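Long-range contacts in mosquitocidal toxin (Lysinibacillus sphaericus, PDB 2VSE), which kills mosquitoes as a holotoxin that joins an ADP-ribosyltransferase, which probably modifies target-cell proteins, to ricin-B-like lectin domains that probably bind sugars: residues F703-K708 with W737-N742; N764-M769 with T815-Y820. All coordinates share one frame; numbering follows the deposited sequence.

Contact 1 (F703-K708 with W737-N742)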
loop_
_atom_site.group_PDB
_atom_site.type_symbol
_atom_site.label_atom_id
_atom_site.label_comp_id
_atom_site.label_asym_id
_atom_site.label_seq_id
_atom_site.Cartn_x
_atom_site.Cartn_y
_atom_site.Cartn_z
ATOM N N PHE A 703 -8.962 25.218 18.975
ATOM C CA PHE A 703 -9.871 24.084 18.942
ATOM C C PHE A 703 -11.114 24.375 19.768
ATOM O O PHE A 703 -11.032 25.064 20.783
ATOM C CB PHE A 703 -9.177 22.820 19.481
ATOM C CG PHE A 703 -7.962 22.388 18.688
ATOM C CD1 PHE A 703 -8.089 21.510 17.612
ATOM C CD2 PHE A 703 -6.688 22.836 19.027
ATOM C CE1 PHE A 703 -6.968 21.090 16.887
ATOM C CE2 PHE A 703 -5.578 22.426 18.306
ATOM C CZ PHE A 703 -5.720 21.554 17.234
ATOM N N ASN A 704 -12.257 23.881 19.301
ATOM C CA ASN A 704 -13.404 23.667 20.157
ATOM C C ASN A 704 -13.209 22.279 20.743
ATOM O O ASN A 704 -12.864 21.335 20.015
ATOM C CB ASN A 704 -14.697 23.702 19.354
ATOM C CG ASN A 704 -14.949 25.041 18.678
ATOM O OD1 ASN A 704 -15.563 25.077 17.627
ATOM N ND2 ASN A 704 -14.498 26.139 19.282
ATOM N N ILE A 705 -13.355 22.156 22.056
ATOM C CA ILE A 705 -13.169 20.878 22.692
ATOM C C ILE A 705 -14.551 20.341 22.981
ATOM O O ILE A 705 -15.223 20.791 23.924
ATOM C CB ILE A 705 -12.308 20.996 23.947
ATOM C CG1 ILE A 705 -10.947 21.614 23.584
ATOM C CG2 ILE A 705 -12.106 19.633 24.538
ATOM C CD1 ILE A 705 -10.112 22.085 24.787
ATOM N N SER A 706 -15.000 19.412 22.135
ATOM C CA SER A 706 -16.376 18.951 22.208
ATOM C C SER A 706 -16.508 17.587 22.859
ATOM O O SER A 706 -15.585 16.752 22.800
ATOM C CB SER A 706 -17.025 18.953 20.828
ATOM O OG SER A 706 -16.636 17.817 20.106
ATOM N N SER A 707 -17.665 17.351 23.463
ATOM C CA SER A 707 -17.859 16.121 24.185
ATOM C C SER A 707 -18.259 14.972 23.260
ATOM O O SER A 707 -19.153 15.108 22.411
ATOM C CB SER A 707 -18.920 16.297 25.249
ATOM O OG SER A 707 -19.074 15.062 25.895
ATOM N N LYS A 708 -17.614 13.825 23.446
ATOM C CA LYS A 708 -18.048 12.608 22.764
ATOM C C LYS A 708 -19.530 12.312 23.032
ATOM O O LYS A 708 -20.215 11.785 22.166
ATOM C CB LYS A 708 -17.206 11.413 23.214
ATOM C CG LYS A 708 -17.482 10.159 22.394
ATOM C CD LYS A 708 -17.034 8.887 23.090
ATOM C CE LYS A 708 -17.305 7.670 22.195
ATOM N NZ LYS A 708 -16.558 7.798 20.921
ATOM N N TRP A 737 -10.112 27.370 22.281
ATOM C CA TRP A 737 -8.931 27.178 23.122
ATOM C C TRP A 737 -7.662 26.952 22.326
ATOM O O TRP A 737 -7.631 26.134 21.401
ATOM C CB TRP A 737 -9.144 25.966 24.021
ATOM C CG TRP A 737 -10.293 26.114 24.914
ATOM C CD1 TRP A 737 -11.594 25.773 24.650
ATOM C CD2 TRP A 737 -10.276 26.661 26.233
ATOM N NE1 TRP A 737 -12.389 26.069 25.734
ATOM C CE2 TRP A 737 -11.603 26.613 26.722
ATOM C CE3 TRP A 737 -9.267 27.175 27.058
ATOM C CZ2 TRP A 737 -11.943 27.055 28.009
ATOM C CZ3 TRP A 737 -9.615 27.625 28.338
ATOM C CH2 TRP A 737 -10.938 27.566 28.788
ATOM N N LYS A 738 -6.612 27.671 22.695
ATOM C CA LYS A 738 -5.294 27.458 22.116
ATOM C C LYS A 738 -4.637 26.282 22.825
ATOM O O LYS A 738 -4.667 26.186 24.051
ATOM C CB LYS A 738 -4.442 28.714 22.275
ATOM C CG LYS A 738 -3.034 28.656 21.698
ATOM C CD LYS A 738 -3.023 28.745 20.174
ATOM C CE LYS A 738 -1.701 29.304 19.663
ATOM N NZ LYS A 738 -0.593 28.794 20.517
ATOM N N LEU A 739 -4.058 25.372 22.053
ATOM C CA LEU A 739 -3.290 24.293 22.638
ATOM C C LEU A 739 -1.809 24.553 22.476
ATOM O O LEU A 739 -1.276 24.568 21.368
ATOM C CB LEU A 739 -3.719 22.935 22.093
ATOM C CG LEU A 739 -4.734 22.208 22.999
ATOM C CD1 LEU A 739 -6.087 22.899 23.022
ATOM C CD2 LEU A 739 -4.903 20.754 22.582
ATOM N N LYS A 740 -1.159 24.824 23.601
ATOM C CA LYS A 740 0.246 25.157 23.623
ATOM C C LYS A 740 1.031 23.968 24.124
ATOM O O LYS A 740 1.047 23.671 25.323
ATOM C CB LYS A 740 0.491 26.372 24.518
ATOM C CG LYS A 740 1.969 26.810 24.545
ATOM C CD LYS A 740 2.197 27.910 25.574
ATOM C CE LYS A 740 3.658 28.329 25.598
ATOM N NZ LYS A 740 3.804 29.756 25.943
ATOM N N TYR A 741 1.688 23.296 23.197
ATOM C CA TYR A 741 2.397 22.078 23.512
ATOM C C TYR A 741 3.729 22.372 24.166
ATOM O O TYR A 741 4.483 23.229 23.707
ATOM C CB TYR A 741 2.594 21.254 22.242
ATOM C CG TYR A 741 3.204 19.905 22.472
ATOM C CD1 TYR A 741 2.552 18.953 23.249
ATOM C CD2 TYR A 741 4.434 19.569 21.905
ATOM C CE1 TYR A 741 3.111 17.703 23.472
ATOM C CE2 TYR A 741 5.000 18.309 22.115
ATOM C CZ TYR A 741 4.330 17.396 22.898
ATOM O OH TYR A 741 4.857 16.163 23.110
ATOM N N ASN A 742 4.020 21.655 25.244
ATOM C CA ASN A 742 5.349 21.721 25.845
ATOM C C ASN A 742 6.052 20.394 25.619
ATOM O O ASN A 742 5.649 19.357 26.167
ATOM C CB ASN A 742 5.269 22.085 27.333
ATOM C CG ASN A 742 6.645 22.188 28.002
ATOM O OD1 ASN A 742 7.534 21.366 27.767
ATOM N ND2 ASN A 742 6.810 23.194 28.858
#
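F703 and W737 face each other as an antiparallel, hydrogen-bonded pair. Each residue gives its N-H to the carbonyl of the other. F703 N reaches W737 O over 2.9 Å, and W737 N reaches F703 O over the same length. The bond from W737 N is the straighter one, at 160°. No other bridge joins the two segments, because the strands run at 99° to each other and diverge at once.

Apolar side chains fill the angle between them. I705 has CG1 beside its backbone N (chi1 -58°), and its CD1 reaches the pyrrole part of the W737 indole. CD1 of I705 lies 4.0 Å from CD1 of W737, and the two side chains cross at about a right angle. On the other strand, CD1 of L739 sits 4.0 Å from CD2 of F703. The fold here is a ricin-B-type beta-trefoil. Strand 701-707 lies between strand 737-742 and strand 830-834 in its sheet. F832 of the last strand packs on both I705 and L739. The indole NE1 is bonded to I715 O, which ties the ring to strand 713-717.

Away from this buried corner the contact is loose. K738 points away from the opposite strand and is partly exposed. N704 starts out away from strand 737-742 but turns its amide back, where ND2 bonds to Q735 O and OD1 to N729 ND2. K740 is exposed to solvent.

Contact 2 (N764-M769 with T815-Y820)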
loop_
_atom_site.group_PDB
_atom_site.type_symbol
_atom_site.label_atom_id
_atom_site.label_comp_id
_atom_site.label_asym_id
_atom_site.label_seq_id
_atom_site.Cartn_x
_atom_site.Cartn_y
_atom_site.Cartn_z
ATOM N N ASN A 764 -13.225 18.596 41.952
ATOM C CA ASN A 764 -13.487 20.044 41.984
ATOM C C ASN A 764 -13.667 20.641 40.609
ATOM O O ASN A 764 -13.172 20.108 39.639
ATOM C CB ASN A 764 -12.445 20.754 42.809
ATOM C CG ASN A 764 -12.447 20.277 44.232
ATOM O OD1 ASN A 764 -13.445 19.751 44.696
ATOM N ND2 ASN A 764 -11.331 20.448 44.934
ATOM N N ILE A 765 -14.428 21.718 40.525
ATOM C CA ILE A 765 -14.552 22.454 39.282
ATOM C C ILE A 765 -13.172 22.905 38.759
ATOM O O ILE A 765 -12.303 23.332 39.500
ATOM C CB ILE A 765 -15.516 23.672 39.445
ATOM C CG1 ILE A 765 -16.958 23.182 39.733
ATOM C CG2 ILE A 765 -15.446 24.623 38.222
ATOM C CD1 ILE A 765 -17.911 24.235 40.330
ATOM N N VAL A 766 -12.992 22.796 37.457
ATOM C CA VAL A 766 -11.775 23.250 36.816
ATOM C C VAL A 766 -11.786 24.767 36.648
ATOM O O VAL A 766 -12.731 25.323 36.074
ATOM C CB VAL A 766 -11.627 22.547 35.476
ATOM C CG1 VAL A 766 -10.344 22.948 34.821
ATOM C CG2 VAL A 766 -11.674 21.035 35.709
ATOM N N ALA A 767 -10.750 25.428 37.157
ATOM C CA ALA A 767 -10.662 26.898 37.058
ATOM C C ALA A 767 -10.069 27.352 35.717
ATOM O O ALA A 767 -9.491 26.555 34.964
ATOM C CB ALA A 767 -9.848 27.483 38.218
ATOM N N THR A 768 -10.233 28.634 35.428
ATOM C CA THR A 768 -9.462 29.270 34.375
ATOM C C THR A 768 -8.636 30.321 35.088
ATOM O O THR A 768 -9.188 31.237 35.660
ATOM C CB THR A 768 -10.368 29.917 33.310
ATOM O OG1 THR A 768 -11.196 30.920 33.919
ATOM C CG2 THR A 768 -11.241 28.874 32.615
ATOM N N MET A 769 -7.320 30.170 35.074
ATOM C CA MET A 769 -6.446 31.003 35.884
ATOM C C MET A 769 -5.543 31.915 35.073
ATOM O O MET A 769 -4.988 31.500 34.061
ATOM C CB MET A 769 -5.589 30.100 36.762
ATOM C CG MET A 769 -6.338 29.551 37.938
ATOM S SD MET A 769 -6.301 30.714 39.307
ATOM C CE MET A 769 -4.546 31.055 39.373
ATOM N N THR A 815 -23.294 23.581 33.102
ATOM C CA THR A 815 -22.825 22.530 33.988
ATOM C C THR A 815 -21.301 22.635 34.022
ATOM O O THR A 815 -20.671 22.658 32.971
ATOM C CB THR A 815 -23.241 21.148 33.465
ATOM O OG1 THR A 815 -24.664 21.105 33.301
ATOM C CG2 THR A 815 -22.796 20.062 34.419
ATOM N N PRO A 816 -20.707 22.759 35.216
ATOM C CA PRO A 816 -19.249 22.881 35.315
ATOM C C PRO A 816 -18.492 21.665 34.779
ATOM O O PRO A 816 -19.043 20.564 34.738
ATOM C CB PRO A 816 -19.012 23.004 36.824
ATOM C CG PRO A 816 -20.213 22.496 37.443
ATOM C CD PRO A 816 -21.351 22.811 36.535
ATOM N N ILE A 817 -17.235 21.885 34.380
ATOM C CA ILE A 817 -16.294 20.806 34.118
ATOM C C ILE A 817 -15.579 20.617 35.438
ATOM O O ILE A 817 -15.178 21.603 36.065
ATOM C CB ILE A 817 -15.302 21.198 32.981
ATOM C CG1 ILE A 817 -16.048 21.803 31.783
ATOM C CG2 ILE A 817 -14.464 20.016 32.504
ATOM C CD1 ILE A 817 -16.931 20.816 31.004
ATOM N N ILE A 818 -15.501 19.371 35.907
ATOM C CA ILE A 818 -14.727 19.011 37.116
ATOM C C ILE A 818 -13.566 18.127 36.672
ATOM O O ILE A 818 -13.414 17.858 35.453
ATOM C CB ILE A 818 -15.587 18.276 38.174
ATOM C CG1 ILE A 818 -16.213 17.007 37.587
ATOM C CG2 ILE A 818 -16.661 19.205 38.776
ATOM C CD1 ILE A 818 -16.594 15.969 38.625
ATOM N N THR A 819 -12.734 17.692 37.613
ATOM C CA THR A 819 -11.816 16.595 37.292
ATOM C C THR A 819 -12.192 15.421 38.157
ATOM O O THR A 819 -12.545 15.600 39.304
ATOM C CB THR A 819 -10.346 16.920 37.514
ATOM O OG1 THR A 819 -10.175 17.469 38.827
ATOM C CG2 THR A 819 -9.834 17.902 36.453
ATOM N N TYR A 820 -12.095 14.223 37.602
ATOM C CA TYR A 820 -12.575 13.037 38.257
ATOM C C TYR A 820 -11.722 11.885 37.801
ATOM O O TYR A 820 -11.029 11.986 36.779
ATOM C CB TYR A 820 -14.056 12.807 37.878
ATOM C CG TYR A 820 -14.797 11.974 38.895
ATOM C CD1 TYR A 820 -14.967 12.430 40.182
ATOM C CD2 TYR A 820 -15.270 10.703 38.584
ATOM C CE1 TYR A 820 -15.620 11.659 41.137
ATOM C CE2 TYR A 820 -15.899 9.923 39.526
ATOM C CZ TYR A 820 -16.080 10.415 40.804
ATOM O OH TYR A 820 -16.724 9.661 41.761
HETATM O O HOH W 1 -10.227 20.388 39.158
#
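V766 has CG1 anti to its backbone N (chi1 -177°), which leaves CG2 beside that N and directed at the opposite segment. T819 places its CG2 beside its own N (chi1 50°), and the two methyls meet at 3.7 Å. Both segments belong to the C-terminal ricin-B-type beta-trefoil. Residues 764-766 are the loop leading into strand 767-769, and they lie against strand 817-821, which pairs with strand 802-806.

The backbones are joined by one bridge, with I765 opposite I818. Two hydrogen bonds flank it. V766 N gives a nearly straight bond to I817 O, 2.9 Å long and 173° at the hydrogen. T819 N gives a longer, more bent bond to N764 O, at 3.2 Å. Each acceptor also receives a CA-H contact, from I765 CA to I817 O and from I818 CA to N764 O. The backbones come close here, with I765 CA and I818 CA 4.1 Å apart.

The side chains divide between two environments. V766 is buried, and L757 and L804 of neighbouring strands also touch it. I765 is partly exposed. Its CG1 packs at 3.6 Å on CB of the P816 ring, which it crosses obliquely. CG1 of I765 also lies 4.1 Å from CG2 of I818. The side-chain amide of N764 is held within its own loop, where ND2 bonds to Q760 O.

N764 O has a further partner besides T819 N. A water donates to this carbonyl at 3.0 Å and accepts a hydrogen bond from T819 OG1 at 2.9 Å.

Both contacts lie in the same C-terminal beta-trefoil, with centres about 15 Å apart. All the touching residues of contact 1 are buried. Contact 2 is only partly buried, and I765 and P816 lie on its more open side. Strands 737-742 and 767-769 belong to one sheet, whereas strand 817-821 pairs in a separate two-stranded sheet. Contact 1 therefore joins strands within a sheet, while contact 2 joins the lead-in to one sheet with a strand of another. In the first, aromatic rings meet aliphatic methyls beside a pair of backbone hydrogen bonds. Aliphatic groups, CA-H contacts and a bridging water mark the second. The two meet where CH2 of W737 packs on CG2 of T768 at 4.1 Å.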